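Long-range contacts in metal cation efflux system protein CzcD (Cupriavidus metallidurans, PDB 6VD9), which binds and transports zinc and mediates low-level metal ion resistance, probably by efflux of cations from the cytoplasm, this chain being its C-terminal domain: residues E7-V18 with E55-F64; G17-H25 with L36-V46. All coordinates share one frame; numbering follows the deposited sequence.

Interaction 1: E7-V18 with E55-F64; sequences EVEKQILATPGV and ELKQMLADKF
V8 places its CG2 methyl squarely over one face of the F64 ring: CG2 lies 3.6 Å from the ring centroid and 8° off the ring normal, a CH-pi contact of near-axial geometry. The methyl is put there by the valine torsion, which sets CG2 beside the backbone N and turns CG1 the other way, toward CD2 of L60. The ring edge is occupied too. E7 CB lies in the ring plane, 3.7 Å from F64 CE1, and M59 SD also lies in that plane, while CB of K63 sits over the opposite face near the rim.

One turn along, M59 folds over Q11, its SD 3.6 Å from Q11 CB. Bends at chi2 (-85°) and chi3 curl the thioether so that CE comes to the backbone N of I12, at 4.0 Å. Above this apolar layer the Q11 amide is held loosely at both ends: K63 NZ, on an extended chain, makes a weak bond to OE1 at 3.3 Å, and NE2 gives a longer weak one to E7 OE1, at 3.5 Å. T15 is tied more firmly, its OG1 donating to Q11 O over 2.8 Å, and L56 CD2 packs against the same OG1 and against CB.

The helix axes run roughly antiparallel, at 151°, and 10.7 Å apart at closest approach. Both helices rest on one side of the domain's sheet in an alpha-beta-beta-alpha-beta fold: V8 reaches I26 and I12 meets F21 on strand 18-28, whereas L56 and L60 pack on I71 of strand 68-74.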
loop_
_atom_site.group_PDB
_atom_site.type_symbol
_atom_site.label_atom_id
_atom_site.label_comp_id
_atom_site.label_asym_id
_atom_site.label_seq_id
_atom_site.Cartn_x
_atom_site.Cartn_y
_atom_site.Cartn_z
ATOM N N GLU A 7 8.857 18.272 0.957
ATOM C CA GLU A 7 9.769 17.641 0.002
ATOM C C GLU A 7 9.171 16.275 -0.298
ATOM O O GLU A 7 9.289 15.891 -1.425
ATOM C CB GLU A 7 11.194 17.495 0.541
ATOM C CG GLU A 7 12.114 18.670 0.257
ATOM C CD GLU A 7 12.077 19.202 -1.156
ATOM O OE1 GLU A 7 12.395 18.436 -2.077
ATOM O OE2 GLU A 7 11.703 20.375 -1.319
ATOM N N VAL A 8 8.636 15.572 0.704
ATOM C CA VAL A 8 8.077 14.202 0.484
ATOM C C VAL A 8 6.946 14.339 -0.545
ATOM O O VAL A 8 6.987 13.654 -1.553
ATOM C CB VAL A 8 7.621 13.513 1.785
ATOM C CG1 VAL A 8 6.961 12.172 1.497
ATOM C CG2 VAL A 8 8.777 13.359 2.776
ATOM N N GLU A 9 6.008 15.256 -0.319
ATOM C CA GLU A 9 4.887 15.527 -1.268
ATOM C C GLU A 9 5.443 15.857 -2.654
ATOM O O GLU A 9 4.989 15.267 -3.659
ATOM C CB GLU A 9 4.007 16.668 -0.729
ATOM C CG GLU A 9 3.387 16.364 0.627
ATOM C CD GLU A 9 2.854 17.619 1.292
ATOM O OE1 GLU A 9 3.332 18.717 0.912
ATOM O OE2 GLU A 9 1.950 17.485 2.128
ATOM N N LYS A 10 6.381 16.794 -2.742
ATOM C CA LYS A 10 6.982 17.217 -4.034
ATOM C C LYS A 10 7.580 15.986 -4.693
ATOM O O LYS A 10 7.399 15.799 -5.892
ATOM C CB LYS A 10 8.035 18.314 -3.805
ATOM C CG LYS A 10 8.844 18.736 -5.030
ATOM C CD LYS A 10 9.693 20.039 -4.865
ATOM C CE LYS A 10 10.402 20.392 -6.165
ATOM N NZ LYS A 10 11.295 21.576 -6.084
ATOM N N GLN A 11 8.315 15.167 -3.945
ATOM C CA GLN A 11 9.050 14.061 -4.592
ATOM C C GLN A 11 8.062 12.990 -5.073
ATOM O O GLN A 11 8.388 12.332 -6.079
ATOM C CB GLN A 11 10.132 13.503 -3.671
ATOM C CG GLN A 11 11.250 14.502 -3.432
ATOM C CD GLN A 11 11.843 14.994 -4.730
ATOM O OE1 GLN A 11 12.038 14.235 -5.677
ATOM N NE2 GLN A 11 12.117 16.287 -4.771
ATOM N N ILE A 12 6.955 12.767 -4.347
ATOM C CA ILE A 12 5.902 11.795 -4.756
ATOM C C ILE A 12 5.324 12.281 -6.094
ATOM O O ILE A 12 5.370 11.511 -7.068
ATOM C CB ILE A 12 4.819 11.622 -3.670
ATOM C CG1 ILE A 12 5.392 10.868 -2.468
ATOM C CG2 ILE A 12 3.600 10.926 -4.225
ATOM C CD1 ILE A 12 4.434 10.689 -1.336
ATOM N N LEU A 13 4.871 13.537 -6.145
ATOM C CA LEU A 13 4.248 14.104 -7.378
ATOM C C LEU A 13 5.266 14.240 -8.512
ATOM O O LEU A 13 4.842 14.259 -9.690
ATOM C CB LEU A 13 3.602 15.454 -7.033
ATOM C CG LEU A 13 2.336 15.377 -6.174
ATOM C CD1 LEU A 13 1.799 16.804 -5.870
ATOM C CD2 LEU A 13 1.246 14.501 -6.783
ATOM N N ALA A 14 6.556 14.307 -8.202
ATOM C CA ALA A 14 7.630 14.419 -9.210
ATOM C C ALA A 14 7.934 13.048 -9.812
ATOM O O ALA A 14 8.618 12.998 -10.845
ATOM C CB ALA A 14 8.860 15.019 -8.602
ATOM N N THR A 15 7.423 11.965 -9.233
ATOM C CA THR A 15 7.764 10.594 -9.684
ATOM C C THR A 15 7.007 10.285 -10.970
ATOM O O THR A 15 5.794 10.431 -10.980
ATOM C CB THR A 15 7.471 9.564 -8.587
ATOM O OG1 THR A 15 8.284 9.904 -7.465
ATOM C CG2 THR A 15 7.751 8.151 -9.065
ATOM N N PRO A 16 7.643 9.838 -12.089
ATOM C CA PRO A 16 6.892 9.539 -13.311
ATOM C C PRO A 16 5.769 8.532 -13.047
ATOM O O PRO A 16 6.012 7.565 -12.318
ATOM C CB PRO A 16 7.979 8.952 -14.237
ATOM C CG PRO A 16 9.185 9.699 -13.812
ATOM C CD PRO A 16 9.091 9.653 -12.298
ATOM N N GLY A 17 4.584 8.794 -13.587
ATOM C CA GLY A 17 3.426 7.869 -13.509
ATOM C C GLY A 17 2.533 8.150 -12.318
ATOM O O GLY A 17 1.540 7.425 -12.164
ATOM N N VAL A 18 2.891 9.139 -11.476
ATOM C CA VAL A 18 2.054 9.625 -10.335
ATOM C C VAL A 18 1.220 10.815 -10.802
ATOM O O VAL A 18 1.836 11.837 -11.167
ATOM C CB VAL A 18 2.890 10.057 -9.125
ATOM C CG1 VAL A 18 2.004 10.694 -8.082
ATOM C CG2 VAL A 18 3.695 8.906 -8.527
ATOM N N GLU A 55 10.384 2.890 -7.996
ATOM C CA GLU A 55 10.903 4.283 -7.990
ATOM C C GLU A 55 10.501 4.995 -6.699
ATOM O O GLU A 55 11.341 5.692 -6.126
ATOM C CB GLU A 55 10.415 5.059 -9.210
ATOM C CG GLU A 55 10.977 4.498 -10.502
ATOM C CD GLU A 55 10.367 3.256 -11.140
ATOM O OE1 GLU A 55 9.425 2.623 -10.569
ATOM O OE2 GLU A 55 10.871 2.889 -12.257
ATOM N N LEU A 56 9.248 4.855 -6.244
ATOM C CA LEU A 56 8.841 5.474 -4.958
ATOM C C LEU A 56 9.637 4.847 -3.800
ATOM O O LEU A 56 10.040 5.598 -2.934
ATOM C CB LEU A 56 7.340 5.321 -4.742
ATOM C CG LEU A 56 6.448 6.151 -5.669
ATOM C CD1 LEU A 56 4.988 5.773 -5.464
ATOM C CD2 LEU A 56 6.610 7.630 -5.387
ATOM N N LYS A 57 9.779 3.537 -3.757
ATOM C CA LYS A 57 10.559 2.858 -2.679
ATOM C C LYS A 57 11.985 3.441 -2.676
ATOM O O LYS A 57 12.468 3.797 -1.593
ATOM C CB LYS A 57 10.578 1.341 -2.858
ATOM C CG LYS A 57 9.267 0.610 -2.524
ATOM C CD LYS A 57 9.310 -0.829 -2.997
ATOM C CE LYS A 57 8.177 -1.708 -2.516
ATOM N NZ LYS A 57 8.319 -3.108 -3.015
ATOM N N GLN A 58 12.630 3.518 -3.833
ATOM C CA GLN A 58 14.048 3.960 -3.986
ATOM C C GLN A 58 14.181 5.410 -3.498
ATOM O O GLN A 58 15.043 5.692 -2.648
ATOM C CB GLN A 58 14.486 3.755 -5.442
ATOM C CG GLN A 58 15.874 4.293 -5.796
ATOM C CD GLN A 58 16.132 4.273 -7.293
ATOM O OE1 GLN A 58 15.297 4.662 -8.124
ATOM N NE2 GLN A 58 17.325 3.834 -7.662
ATOM N N MET A 59 13.252 6.279 -3.901
ATOM C CA MET A 59 13.303 7.723 -3.577
ATOM C C MET A 59 13.068 7.903 -2.075
ATOM O O MET A 59 13.724 8.766 -1.447
ATOM C CB MET A 59 12.281 8.495 -4.425
ATOM C CG MET A 59 12.103 9.925 -3.993
ATOM S SD MET A 59 10.924 10.115 -2.666
ATOM C CE MET A 59 9.385 9.676 -3.487
ATOM N N LEU A 60 12.150 7.141 -1.469
ATOM C CA LEU A 60 11.783 7.365 -0.047
ATOM C C LEU A 60 12.948 6.930 0.852
ATOM O O LEU A 60 13.207 7.600 1.864
ATOM C CB LEU A 60 10.496 6.604 0.260
ATOM C CG LEU A 60 9.256 7.207 -0.399
ATOM C CD1 LEU A 60 8.091 6.240 -0.286
ATOM C CD2 LEU A 60 8.930 8.561 0.229
ATOM N N ALA A 61 13.646 5.891 0.433
ATOM C CA ALA A 61 14.829 5.367 1.158
ATOM C C ALA A 61 15.968 6.384 1.018
ATOM O O ALA A 61 16.478 6.824 2.053
ATOM C CB ALA A 61 15.195 4.017 0.656
ATOM N N ASP A 62 16.254 6.818 -0.207
ATOM C CA ASP A 62 17.462 7.630 -0.527
ATOM C C ASP A 62 17.323 9.053 0.005
ATOM O O ASP A 62 18.307 9.592 0.567
ATOM C CB ASP A 62 17.716 7.687 -2.027
ATOM C CG ASP A 62 18.133 6.352 -2.600
ATOM O OD1 ASP A 62 18.784 5.588 -1.860
ATOM O OD2 ASP A 62 17.773 6.074 -3.762
ATOM N N LYS A 63 16.161 9.668 -0.203
ATOM C CA LYS A 63 15.972 11.105 0.066
ATOM C C LYS A 63 15.515 11.323 1.507
ATOM O O LYS A 63 15.810 12.408 2.030
ATOM C CB LYS A 63 15.047 11.686 -1.005
ATOM C CG LYS A 63 15.529 11.428 -2.432
ATOM C CD LYS A 63 15.007 12.406 -3.456
ATOM C CE LYS A 63 15.893 12.495 -4.680
ATOM N NZ LYS A 63 15.200 13.140 -5.812
ATOM N N PHE A 64 14.791 10.380 2.135
ATOM C CA PHE A 64 14.129 10.620 3.442
ATOM C C PHE A 64 14.490 9.553 4.473
ATOM O O PHE A 64 14.017 9.700 5.591
ATOM C CB PHE A 64 12.606 10.749 3.264
ATOM C CG PHE A 64 12.247 11.804 2.260
ATOM C CD1 PHE A 64 12.430 13.147 2.577
ATOM C CD2 PHE A 64 11.802 11.475 0.989
ATOM C CE1 PHE A 64 12.152 14.126 1.644
ATOM C CE2 PHE A 64 11.524 12.466 0.057
ATOM C CZ PHE A 64 11.698 13.792 0.389
#

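Interaction 2: G17-H25 with L36-V46; sequences GVKSFHDLH and LTVHVVNDTAV. With NI (nickel (II) ion), chain E.
H22 and H39 face each other as a hydrogen-bonded pair of an antiparallel beta hairpin, with H22 N giving to H39 O at 2.9 Å and H39 N returning a bond to H22 O. Two beta bulges interrupt the ladder. In the classic one both K19 N and S20 N turn to V41 O, the second bond weak; the other falls between H22 and H25.

The tight side is the helix-facing one. F21 CD1 packs on V38 CG2 and L24 CD1 on V38 CB, each at 3.7 Å, while L24 CD1 also touches L36 CD1. This layer lies under helix 5-13, whose I12 and L13 cover F21.

On the other face, solvent reaches D23, whose OD2 accepts from a nickel-bound water, and K19, which lays CD along V41 CG1 while its amine leads away. Here H22 has its CG between backbone N and carbonyl carbon (chi1 54°), which swings the ring across H39, whose CB lies over the H22 face, 3.7 Å from the centroid. H39 itself is buried and covered by the second subunit, whose T70 bonds to NE2; its ND1 lies beside E74 OE2 at the metal. The nickel is bound by H22 NE2 at 2.3 Å, by E74 and by three waters; H39 ND1 makes a long contact to it, at 2.7 Å, with the metal about 33° out of the H39 ring plane.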
loop_
_atom_site.group_PDB
_atom_site.type_symbol
_atom_site.label_atom_id
_atom_site.label_comp_id
_atom_site.label_asym_id
_atom_site.label_seq_id
_atom_site.Cartn_x
_atom_site.Cartn_y
_atom_site.Cartn_z
ATOM N N GLY A 17 4.584 8.794 -13.587
ATOM C CA GLY A 17 3.426 7.869 -13.509
ATOM C C GLY A 17 2.533 8.150 -12.318
ATOM O O GLY A 17 1.540 7.425 -12.164
ATOM N N VAL A 18 2.891 9.139 -11.476
ATOM C CA VAL A 18 2.054 9.625 -10.335
ATOM C C VAL A 18 1.220 10.815 -10.802
ATOM O O VAL A 18 1.836 11.837 -11.167
ATOM C CB VAL A 18 2.890 10.057 -9.125
ATOM C CG1 VAL A 18 2.004 10.694 -8.082
ATOM C CG2 VAL A 18 3.695 8.906 -8.527
ATOM N N LYS A 19 -0.101 10.664 -10.785
ATOM C CA LYS A 19 -1.085 11.705 -11.151
ATOM C C LYS A 19 -1.400 12.551 -9.893
ATOM O O LYS A 19 -1.422 13.798 -9.971
ATOM C CB LYS A 19 -2.255 11.008 -11.876
ATOM C CG LYS A 19 -3.414 11.900 -12.297
ATOM C CD LYS A 19 -4.735 11.149 -12.648
ATOM C CE LYS A 19 -5.828 12.059 -13.161
ATOM N NZ LYS A 19 -7.097 11.341 -13.474
ATOM N N SER A 20 -1.648 11.918 -8.733
ATOM C CA SER A 20 -2.016 12.623 -7.489
ATOM C C SER A 20 -1.821 11.662 -6.311
ATOM O O SER A 20 -1.619 10.475 -6.543
ATOM C CB SER A 20 -3.426 13.147 -7.559
ATOM O OG SER A 20 -4.378 12.089 -7.609
ATOM N N PHE A 21 -1.974 12.129 -5.101
ATOM C CA PHE A 21 -1.947 11.234 -3.926
ATOM C C PHE A 21 -2.867 11.789 -2.863
ATOM O O PHE A 21 -3.179 12.980 -2.886
ATOM C CB PHE A 21 -0.504 11.084 -3.449
ATOM C CG PHE A 21 0.015 12.291 -2.717
ATOM C CD1 PHE A 21 -0.066 12.348 -1.361
ATOM C CD2 PHE A 21 0.700 13.303 -3.384
ATOM C CE1 PHE A 21 0.358 13.487 -0.689
ATOM C CE2 PHE A 21 1.180 14.406 -2.699
ATOM C CZ PHE A 21 1.032 14.475 -1.359
ATOM N N HIS A 22 -3.242 10.972 -1.903
ATOM C CA HIS A 22 -4.008 11.459 -0.730
ATOM C C HIS A 22 -3.671 10.530 0.416
ATOM O O HIS A 22 -3.018 9.473 0.163
ATOM C CB HIS A 22 -5.503 11.505 -1.053
ATOM C CG HIS A 22 -6.048 10.219 -1.555
ATOM N ND1 HIS A 22 -6.013 9.863 -2.919
ATOM C CD2 HIS A 22 -6.675 9.212 -0.919
ATOM C CE1 HIS A 22 -6.576 8.680 -3.059
ATOM N NE2 HIS A 22 -6.988 8.267 -1.871
ATOM N N ASP A 23 -4.162 10.875 1.599
ATOM C CA ASP A 23 -4.041 10.040 2.830
ATOM C C ASP A 23 -2.555 9.676 3.055
ATOM O O ASP A 23 -2.272 8.492 3.377
ATOM C CB ASP A 23 -4.897 8.768 2.747
ATOM C CG ASP A 23 -6.403 8.958 2.548
ATOM O OD1 ASP A 23 -6.833 10.080 2.442
ATOM O OD2 ASP A 23 -7.117 7.940 2.450
ATOM N N LEU A 24 -1.641 10.633 2.877
ATOM C CA LEU A 24 -0.215 10.460 3.228
ATOM C C LEU A 24 -0.127 10.536 4.744
ATOM O O LEU A 24 -0.584 11.573 5.313
ATOM C CB LEU A 24 0.656 11.537 2.567
ATOM C CG LEU A 24 2.122 11.559 2.948
ATOM C CD1 LEU A 24 2.827 10.236 2.539
ATOM C CD2 LEU A 24 2.816 12.711 2.242
ATOM N N HIS A 25 0.386 9.503 5.367
ATOM C CA HIS A 25 0.674 9.489 6.826
ATOM C C HIS A 25 2.122 9.091 7.073
ATOM O O HIS A 25 2.612 8.115 6.483
ATOM C CB HIS A 25 -0.290 8.584 7.591
ATOM C CG HIS A 25 -1.727 8.871 7.345
ATOM N ND1 HIS A 25 -2.423 9.855 8.030
ATOM C CD2 HIS A 25 -2.634 8.246 6.561
ATOM C CE1 HIS A 25 -3.678 9.854 7.628
ATOM N NE2 HIS A 25 -3.838 8.865 6.758
ATOM N N LEU A 36 5.497 5.087 6.714
ATOM C CA LEU A 36 4.754 5.942 5.753
ATOM C C LEU A 36 3.651 5.096 5.144
ATOM O O LEU A 36 3.939 3.963 4.746
ATOM C CB LEU A 36 5.697 6.448 4.665
ATOM C CG LEU A 36 5.068 7.317 3.570
ATOM C CD1 LEU A 36 6.071 8.295 2.982
ATOM C CD2 LEU A 36 4.497 6.462 2.455
ATOM N N THR A 37 2.451 5.658 5.024
ATOM C CA THR A 37 1.425 5.045 4.146
ATOM C C THR A 37 0.960 6.156 3.222
ATOM O O THR A 37 0.929 7.325 3.665
ATOM C CB THR A 37 0.276 4.386 4.914
ATOM O OG1 THR A 37 -0.387 5.409 5.641
ATOM C CG2 THR A 37 0.755 3.338 5.902
ATOM N N VAL A 38 0.538 5.773 2.029
ATOM C CA VAL A 38 0.008 6.764 1.071
ATOM C C VAL A 38 -0.850 6.047 0.042
ATOM O O VAL A 38 -0.613 4.866 -0.226
ATOM C CB VAL A 38 1.128 7.625 0.458
ATOM C CG1 VAL A 38 2.064 6.840 -0.448
ATOM C CG2 VAL A 38 0.559 8.851 -0.239
ATOM N N HIS A 39 -1.886 6.739 -0.431
ATOM C CA HIS A 39 -2.715 6.307 -1.583
ATOM C C HIS A 39 -2.331 7.107 -2.838
ATOM O O HIS A 39 -2.499 8.331 -2.852
ATOM C CB HIS A 39 -4.202 6.374 -1.265
ATOM C CG HIS A 39 -4.620 5.442 -0.180
ATOM N ND1 HIS A 39 -5.795 4.727 -0.252
ATOM C CD2 HIS A 39 -4.078 5.146 1.024
ATOM C CE1 HIS A 39 -5.940 4.018 0.854
ATOM N NE2 HIS A 39 -4.904 4.245 1.638
ATOM N N VAL A 40 -1.861 6.431 -3.873
ATOM C CA VAL A 40 -1.371 7.105 -5.109
ATOM C C VAL A 40 -2.355 6.839 -6.243
ATOM O O VAL A 40 -2.738 5.651 -6.478
ATOM C CB VAL A 40 0.049 6.657 -5.473
ATOM C CG1 VAL A 40 0.457 7.147 -6.844
ATOM C CG2 VAL A 40 1.034 7.112 -4.401
ATOM N N VAL A 41 -2.739 7.894 -6.960
ATOM C CA VAL A 41 -3.510 7.711 -8.219
ATOM C C VAL A 41 -2.464 7.692 -9.333
ATOM O O VAL A 41 -1.759 8.703 -9.504
ATOM C CB VAL A 41 -4.570 8.805 -8.388
ATOM C CG1 VAL A 41 -5.305 8.645 -9.716
ATOM C CG2 VAL A 41 -5.541 8.823 -7.207
ATOM N N ASN A 42 -2.299 6.562 -10.023
ATOM C CA ASN A 42 -1.263 6.443 -11.083
ATOM C C ASN A 42 -1.914 6.886 -12.391
ATOM O O ASN A 42 -3.161 6.847 -12.458
ATOM C CB ASN A 42 -0.679 5.040 -11.171
ATOM C CG ASN A 42 -1.738 3.987 -11.414
ATOM O OD1 ASN A 42 -1.927 3.561 -12.567
ATOM N ND2 ASN A 42 -2.388 3.528 -10.362
ATOM N N ASP A 43 -1.104 7.256 -13.365
ATOM C CA ASP A 43 -1.567 7.480 -14.766
ATOM C C ASP A 43 -2.091 6.161 -15.359
ATOM O O ASP A 43 -1.492 5.087 -15.090
ATOM C CB ASP A 43 -0.473 8.012 -15.688
ATOM C CG ASP A 43 -1.057 8.540 -17.001
ATOM O OD1 ASP A 43 -1.827 9.509 -16.909
ATOM O OD2 ASP A 43 -0.777 7.960 -18.124
ATOM N N THR A 44 -3.131 6.241 -16.198
ATOM C CA THR A 44 -3.676 5.078 -16.949
ATOM C C THR A 44 -2.611 4.363 -17.812
ATOM O O THR A 44 -2.867 3.177 -18.179
ATOM C CB THR A 44 -4.865 5.480 -17.831
ATOM O OG1 THR A 44 -4.392 6.507 -18.700
ATOM C CG2 THR A 44 -6.072 5.900 -17.043
ATOM N N ALA A 45 -1.505 4.999 -18.227
ATOM C CA ALA A 45 -0.558 4.368 -19.171
ATOM C C ALA A 45 0.428 3.436 -18.457
ATOM O O ALA A 45 1.136 2.726 -19.170
ATOM C CB ALA A 45 0.168 5.409 -20.000
ATOM N N VAL A 46 0.469 3.392 -17.125
ATOM C CA VAL A 46 1.556 2.657 -16.411
ATOM C C VAL A 46 0.942 1.625 -15.460
ATOM O O VAL A 46 -0.097 1.883 -14.924
ATOM C CB VAL A 46 2.525 3.586 -15.661
ATOM C CG1 VAL A 46 3.089 4.617 -16.617
ATOM C CG2 VAL A 46 1.884 4.252 -14.451
HETATM NI NI NI E . -7.710 6.096 -1.472
HETATM O O HOH W 1 -2.480 6.148 4.171
HETATM O O HOH W 2 -8.650 6.856 0.711
HETATM O O HOH W 3 -8.693 4.481 -1.365
HETATM O O HOH W 4 -9.522 6.744 -2.651
#

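How the interactions relate
Interaction 2 is nested within the loop that interaction 1 closes, and G17 and V18 belong to both, since a short turn links helix 5-13 to strand 18-28. They meet across F21: its ring carries E9 CG at 3.6 Å from CZ and I12 CG2 at 3.8 Å from CD2, placing helix 5-13 on one face of the hairpin. Both are partly buried, but their chemistry differs. Residues 7-18 and 55-64 join mainly through apolar side chains and the aliphatic parts of Q11 and T15, with one weak bond crossing, K63 to Q11. Residues 17-25 and 36-46 join through backbone hydrogen bonds, and their face turned from the helices holds the nickel site and part of the subunit interface.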